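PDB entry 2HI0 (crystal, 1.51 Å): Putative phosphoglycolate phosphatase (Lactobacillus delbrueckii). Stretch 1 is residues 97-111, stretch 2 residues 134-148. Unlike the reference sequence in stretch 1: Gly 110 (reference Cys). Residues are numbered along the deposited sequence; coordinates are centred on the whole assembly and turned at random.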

# COMPACT_ATOMS: atom_id res chain seq x y z
N PHE A 97 6.62 -7.49 -15.25
CA PHE A 97 5.61 -7.33 -14.20
C PHE A 97 4.78 -6.02 -14.27
O PHE A 97 3.53 -6.04 -14.10
CB PHE A 97 6.26 -7.37 -12.83
CG PHE A 97 5.29 -7.17 -11.69
CD1 PHE A 97 4.48 -8.21 -11.24
CD2 PHE A 97 5.19 -5.95 -11.09
CE1 PHE A 97 3.57 -8.00 -10.21
CE2 PHE A 97 4.26 -5.73 -10.08
CZ PHE A 97 3.47 -6.76 -9.63
N LYS A 98 5.46 -4.88 -14.46
CA LYS A 98 4.74 -3.60 -14.38
C LYS A 98 3.60 -3.49 -15.41
O LYS A 98 2.45 -3.26 -15.07
CB LYS A 98 5.73 -2.44 -14.46
CG LYS A 98 6.57 -2.35 -13.20
CD LYS A 98 7.36 -1.04 -13.07
CE LYS A 98 6.49 0.20 -13.30
NZ LYS A 98 7.12 1.45 -12.76
N PRO A 99 3.90 -3.70 -16.68
CA PRO A 99 2.81 -3.63 -17.67
C PRO A 99 1.79 -4.76 -17.53
O PRO A 99 0.56 -4.53 -17.67
CB PRO A 99 3.53 -3.72 -19.01
CG PRO A 99 4.86 -4.29 -18.70
CD PRO A 99 5.22 -3.92 -17.31
N TYR A 100 2.27 -5.95 -17.19
CA TYR A 100 1.33 -7.06 -17.02
C TYR A 100 0.33 -6.76 -15.91
O TYR A 100 -0.88 -6.87 -16.09
CB TYR A 100 2.04 -8.35 -16.75
CG TYR A 100 1.07 -9.51 -16.74
CD1 TYR A 100 0.75 -10.17 -17.93
CD2 TYR A 100 0.43 -9.91 -15.55
CE1 TYR A 100 -0.16 -11.24 -17.92
CE2 TYR A 100 -0.47 -10.96 -15.54
CZ TYR A 100 -0.76 -11.62 -16.72
OH TYR A 100 -1.67 -12.68 -16.70
N TYR A 101 0.87 -6.38 -14.75
CA TYR A 101 0.01 -6.02 -13.63
C TYR A 101 -0.98 -4.87 -13.98
O TYR A 101 -2.19 -4.99 -13.70
CB TYR A 101 0.85 -5.68 -12.39
CG TYR A 101 -0.07 -5.31 -11.26
CD1 TYR A 101 -0.92 -6.23 -10.69
CD2 TYR A 101 -0.10 -4.04 -10.77
CE1 TYR A 101 -1.77 -5.89 -9.66
CE2 TYR A 101 -0.94 -3.68 -9.75
CZ TYR A 101 -1.78 -4.60 -9.19
OH TYR A 101 -2.64 -4.22 -8.18
N ALA A 102 -0.48 -3.79 -14.56
CA ALA A 102 -1.32 -2.70 -15.00
C ALA A 102 -2.52 -3.16 -15.86
O ALA A 102 -3.63 -2.66 -15.71
CB ALA A 102 -0.48 -1.62 -15.77
N ASP A 103 -2.28 -4.11 -16.75
CA ASP A 103 -3.33 -4.64 -17.63
C ASP A 103 -4.17 -5.76 -16.99
O ASP A 103 -5.14 -6.23 -17.60
CB ASP A 103 -2.68 -5.21 -18.90
CG ASP A 103 -1.99 -4.14 -19.73
OD1 ASP A 103 -2.37 -2.95 -19.61
OD2 ASP A 103 -1.05 -4.50 -20.48
N HIS A 104 -3.77 -6.22 -15.81
CA HIS A 104 -4.48 -7.30 -15.14
C HIS A 104 -4.77 -7.01 -13.67
O HIS A 104 -4.72 -7.92 -12.84
CB HIS A 104 -3.67 -8.60 -15.27
CG HIS A 104 -3.48 -9.04 -16.68
ND1 HIS A 104 -2.49 -8.55 -17.53
CD2 HIS A 104 -4.14 -9.99 -17.39
CE1 HIS A 104 -2.57 -9.18 -18.69
NE2 HIS A 104 -3.58 -10.02 -18.64
N CYS A 105 -4.93 -5.74 -13.32
CA CYS A 105 -5.07 -5.40 -11.91
C CYS A 105 -6.54 -5.38 -11.45
O CYS A 105 -6.80 -5.01 -10.30
CB CYS A 105 -4.40 -4.05 -11.59
SG CYS A 105 -5.07 -2.68 -12.50
N GLN A 106 -7.49 -5.78 -12.30
CA GLN A 106 -8.90 -5.70 -11.93
C GLN A 106 -9.66 -6.97 -12.30
O GLN A 106 -10.75 -6.93 -12.84
CB GLN A 106 -9.52 -4.47 -12.59
CG GLN A 106 -10.68 -3.91 -11.82
CD GLN A 106 -11.51 -2.97 -12.68
OE1 GLN A 106 -10.96 -2.19 -13.48
NE2 GLN A 106 -12.83 -3.05 -12.55
N ILE A 107 -9.07 -8.10 -12.01
CA ILE A 107 -9.67 -9.40 -12.31
C ILE A 107 -10.31 -9.88 -10.99
O ILE A 107 -11.54 -9.87 -10.87
CB ILE A 107 -8.62 -10.41 -12.89
CG1 ILE A 107 -7.98 -9.87 -14.17
CG2 ILE A 107 -9.24 -11.82 -13.14
CD1 ILE A 107 -6.88 -10.75 -14.72
N LYS A 108 -9.51 -10.26 -10.00
CA LYS A 108 -10.02 -10.61 -8.68
C LYS A 108 -10.15 -9.38 -7.73
O LYS A 108 -10.77 -9.47 -6.65
CB LYS A 108 -9.08 -11.63 -8.03
CG LYS A 108 -8.93 -12.93 -8.80
CD LYS A 108 -10.26 -13.57 -9.11
CE LYS A 108 -10.10 -15.05 -9.51
NZ LYS A 108 -10.14 -15.93 -8.30
N THR A 109 -9.58 -8.25 -8.12
CA THR A 109 -9.49 -7.10 -7.23
C THR A 109 -10.82 -6.35 -7.11
O THR A 109 -11.41 -5.97 -8.09
CB THR A 109 -8.35 -6.12 -7.61
OG1 THR A 109 -7.09 -6.81 -7.59
CG2 THR A 109 -8.32 -4.94 -6.64
N GLY A 110 -11.24 -6.12 -5.87
CA GLY A 110 -12.38 -5.26 -5.54
C GLY A 110 -12.17 -4.60 -4.19
O GLY A 110 -11.21 -4.88 -3.48
N PRO A 111 -13.13 -3.75 -3.79
CA PRO A 111 -13.06 -3.11 -2.47
C PRO A 111 -13.27 -4.17 -1.40
O PRO A 111 -13.96 -5.14 -1.62
CB PRO A 111 -14.23 -2.12 -2.51
CG PRO A 111 -15.18 -2.71 -3.50
CD PRO A 111 -14.35 -3.40 -4.53
N ASN A 134 2.13 3.11 -2.65
CA ASN A 134 3.38 2.68 -3.32
C ASN A 134 3.12 1.79 -4.53
O ASN A 134 4.07 1.44 -5.22
CB ASN A 134 4.35 1.93 -2.35
CG ASN A 134 5.24 2.90 -1.55
OD1 ASN A 134 5.34 4.09 -1.90
ND2 ASN A 134 5.85 2.40 -0.48
N LYS A 135 1.85 1.52 -4.83
CA LYS A 135 1.48 0.87 -6.10
C LYS A 135 1.84 1.80 -7.26
O LYS A 135 1.65 3.02 -7.15
CB LYS A 135 -0.00 0.54 -6.12
CG LYS A 135 -0.47 -0.12 -7.42
CD LYS A 135 -1.99 -0.43 -7.39
CE LYS A 135 -2.44 -1.34 -6.25
NZ LYS A 135 -1.73 -2.66 -6.22
N PRO A 136 2.40 1.28 -8.35
CA PRO A 136 2.67 2.22 -9.42
C PRO A 136 1.47 3.08 -9.80
O PRO A 136 0.32 2.59 -9.87
CB PRO A 136 3.08 1.31 -10.61
CG PRO A 136 3.62 0.10 -9.92
CD PRO A 136 2.75 -0.10 -8.72
N ASN A 137 1.74 4.36 -10.04
CA ASN A 137 0.67 5.31 -10.31
C ASN A 137 -0.30 4.91 -11.44
O ASN A 137 -1.46 5.16 -11.33
CB ASN A 137 1.26 6.68 -10.62
CG ASN A 137 0.20 7.78 -10.66
OD1 ASN A 137 -0.53 8.00 -9.71
ND2 ASN A 137 0.13 8.50 -11.76
N GLU A 138 0.20 4.33 -12.52
CA GLU A 138 -0.65 3.97 -13.64
C GLU A 138 -1.76 3.01 -13.20
O GLU A 138 -2.93 3.16 -13.60
CB GLU A 138 0.21 3.37 -14.75
CG GLU A 138 0.95 2.07 -14.36
CD GLU A 138 2.38 2.27 -13.80
OE1 GLU A 138 2.79 3.45 -13.43
OE2 GLU A 138 3.08 1.20 -13.77
N ALA A 139 -1.42 2.06 -12.32
CA ALA A 139 -2.37 1.08 -11.81
C ALA A 139 -3.30 1.74 -10.75
O ALA A 139 -4.51 1.52 -10.75
CB ALA A 139 -1.66 -0.12 -11.20
N VAL A 140 -2.76 2.62 -9.91
CA VAL A 140 -3.57 3.35 -8.97
C VAL A 140 -4.69 4.15 -9.69
O VAL A 140 -5.85 4.13 -9.28
CB VAL A 140 -2.73 4.34 -8.11
CG1 VAL A 140 -3.68 5.33 -7.30
CG2 VAL A 140 -1.81 3.54 -7.11
N GLN A 141 -4.31 4.91 -10.71
CA GLN A 141 -5.26 5.73 -11.45
C GLN A 141 -6.39 4.90 -12.11
O GLN A 141 -7.57 5.28 -12.03
CB GLN A 141 -4.53 6.62 -12.47
CG GLN A 141 -3.53 7.63 -11.89
CD GLN A 141 -4.11 8.52 -10.84
OE1 GLN A 141 -5.30 8.91 -10.89
NE2 GLN A 141 -3.30 8.86 -9.87
N VAL A 142 -6.05 3.77 -12.73
CA VAL A 142 -7.04 2.90 -13.32
C VAL A 142 -8.03 2.40 -12.26
O VAL A 142 -9.24 2.39 -12.46
CB VAL A 142 -6.43 1.66 -14.03
CG1 VAL A 142 -7.51 0.65 -14.41
CG2 VAL A 142 -5.75 2.08 -15.30
N LEU A 143 -7.51 1.98 -11.14
CA LEU A 143 -8.33 1.39 -10.11
C LEU A 143 -9.27 2.40 -9.45
O LEU A 143 -10.45 2.10 -9.15
CB LEU A 143 -7.42 0.67 -9.11
CG LEU A 143 -6.79 -0.65 -9.63
CD1 LEU A 143 -5.74 -1.14 -8.66
CD2 LEU A 143 -7.92 -1.73 -9.85
N VAL A 144 -8.77 3.60 -9.21
CA VAL A 144 -9.58 4.63 -8.59
C VAL A 144 -10.69 5.01 -9.55
O VAL A 144 -11.84 5.17 -9.14
CB VAL A 144 -8.76 5.87 -8.18
CG1 VAL A 144 -9.71 7.05 -7.92
CG2 VAL A 144 -7.95 5.55 -6.96
N GLU A 145 -10.35 5.14 -10.84
CA GLU A 145 -11.34 5.56 -11.83
C GLU A 145 -12.44 4.52 -12.01
O GLU A 145 -13.60 4.88 -12.17
CB GLU A 145 -10.69 5.85 -13.19
CG GLU A 145 -11.67 6.17 -14.35
N GLU A 146 -12.06 3.25 -11.95
CA GLU A 146 -13.00 2.18 -12.21
C GLU A 146 -13.79 1.79 -11.00
O GLU A 146 -15.00 1.55 -11.11
CB GLU A 146 -12.31 0.93 -12.76
CG GLU A 146 -11.70 1.15 -14.17
CD GLU A 146 -12.69 1.74 -15.19
OE1 GLU A 146 -13.79 1.17 -15.39
OE2 GLU A 146 -12.37 2.81 -15.78
N LEU A 147 -13.15 1.77 -9.83
CA LEU A 147 -13.81 1.27 -8.61
C LEU A 147 -14.25 2.39 -7.64
O LEU A 147 -15.14 2.16 -6.82
CB LEU A 147 -12.92 0.27 -7.89
CG LEU A 147 -12.43 -0.94 -8.69
CD1 LEU A 147 -11.43 -1.79 -7.93
CD2 LEU A 147 -13.61 -1.80 -9.15
N PHE A 148 -13.65 3.59 -7.75
CA PHE A 148 -14.04 4.70 -6.87
C PHE A 148 -14.21 6.04 -7.59
O PHE A 148 -13.67 7.07 -7.16
CB PHE A 148 -12.99 4.89 -5.77
CG PHE A 148 -12.71 3.68 -4.94
CD1 PHE A 148 -13.48 3.38 -3.82
CD2 PHE A 148 -11.57 2.91 -5.18
CE1 PHE A 148 -13.14 2.29 -3.02
CE2 PHE A 148 -11.24 1.84 -4.37
CZ PHE A 148 -12.02 1.53 -3.31
O HOH W 1 2.04 -1.50 -12.76
O HOH W 2 5.12 4.16 -11.92

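Packing of residues 97-111 against residues 134-148 in the putative phosphoglycolate phosphatase from Lactobacillus delbrueckii. Two helices, 97-103 and 137-147, run parallel in the same N-to-C direction, their axes 9.3 Å apart at closest approach, and the two stretches together bury 681 Å². The first helix is kinked at Pro 99, whose ring nitrogen carries no hydrogen to bond back to the preceding turn; the second follows Pro 136, which sits at the N-cap position. After the first helix ends, the chain of stretch 1 continues as a loop alongside the second helix, so that Ala 102 lies level with Ala 139, Gln 106 with Leu 143 and Gly 110 with Leu 147.

The backbones come nearest at the two alanines, where CA of Ala 102 and CA of Ala 139 are 5.1 Å apart. Both methyl groups point toward the opposite stretch, and their small size suits so close an approach. Larger neighbours fill the space around them: CB of Ala 102 rests 4.2 Å from CG of Glu 138, while CB of Ala 139 lies 3.9 Å from CE2 of Tyr 101 and 4.5 Å from SG of Cys 105.

The ring of Tyr 101 reaches past Ala 139 to a buried polar contact. There NZ of Lys 135 donates a hydrogen bond to OH of Tyr 101 at 2.7 Å. The CA-to-CB bond of Lys 135 points sideways to stretch 1, but its side chain bends through m rotamers at chi3 and chi4 to bring the amine to the hydroxyl; NZ is also hydrogen-bonded elsewhere in the structure.

One turn farther along, Leu 143 is the bump that meets the loop. Its CG packs 3.9 Å from SG of Cys 105, its CD2 lies 3.5 Å from O of Cys 105, and the same methyl touches Gln 106, CD2 to CG, at 4.0 Å. Gln 106, extended with chi1 and chi2 both t, lays its side chain over the second helix: its OE1 is 3.5 Å from CB of Glu 146 and its NE2 3.7 Å from CD2 of Leu 147. These are van der Waals contacts, the aliphatic surface of the helix covered by a long polar side chain.

Leu 147, whose CA-to-CB bond points toward stretch 1, sets CD1 against its backbone, 4.2 Å from O of Thr 109 and 4.3 Å from CA of Gly 110, a position that differs from the reference sequence. Beyond it, CB of Pro 111 meets CZ of Phe 148 at 4.3 Å, an oblique apolar contact.

At the other end the chemistry is wetter. CE of Lys 98 lies 3.6 Å from OE2 of Glu 138, but NZ of Lys 98 stays 4.2 Å from that OE2, beyond a salt bridge. Two waters span the pair: water 1 donates to O of Lys 98 and OE2 of Glu 138, and water 2 donates to OE1 of Glu 138 while weakly accepting from NZ of Lys 98.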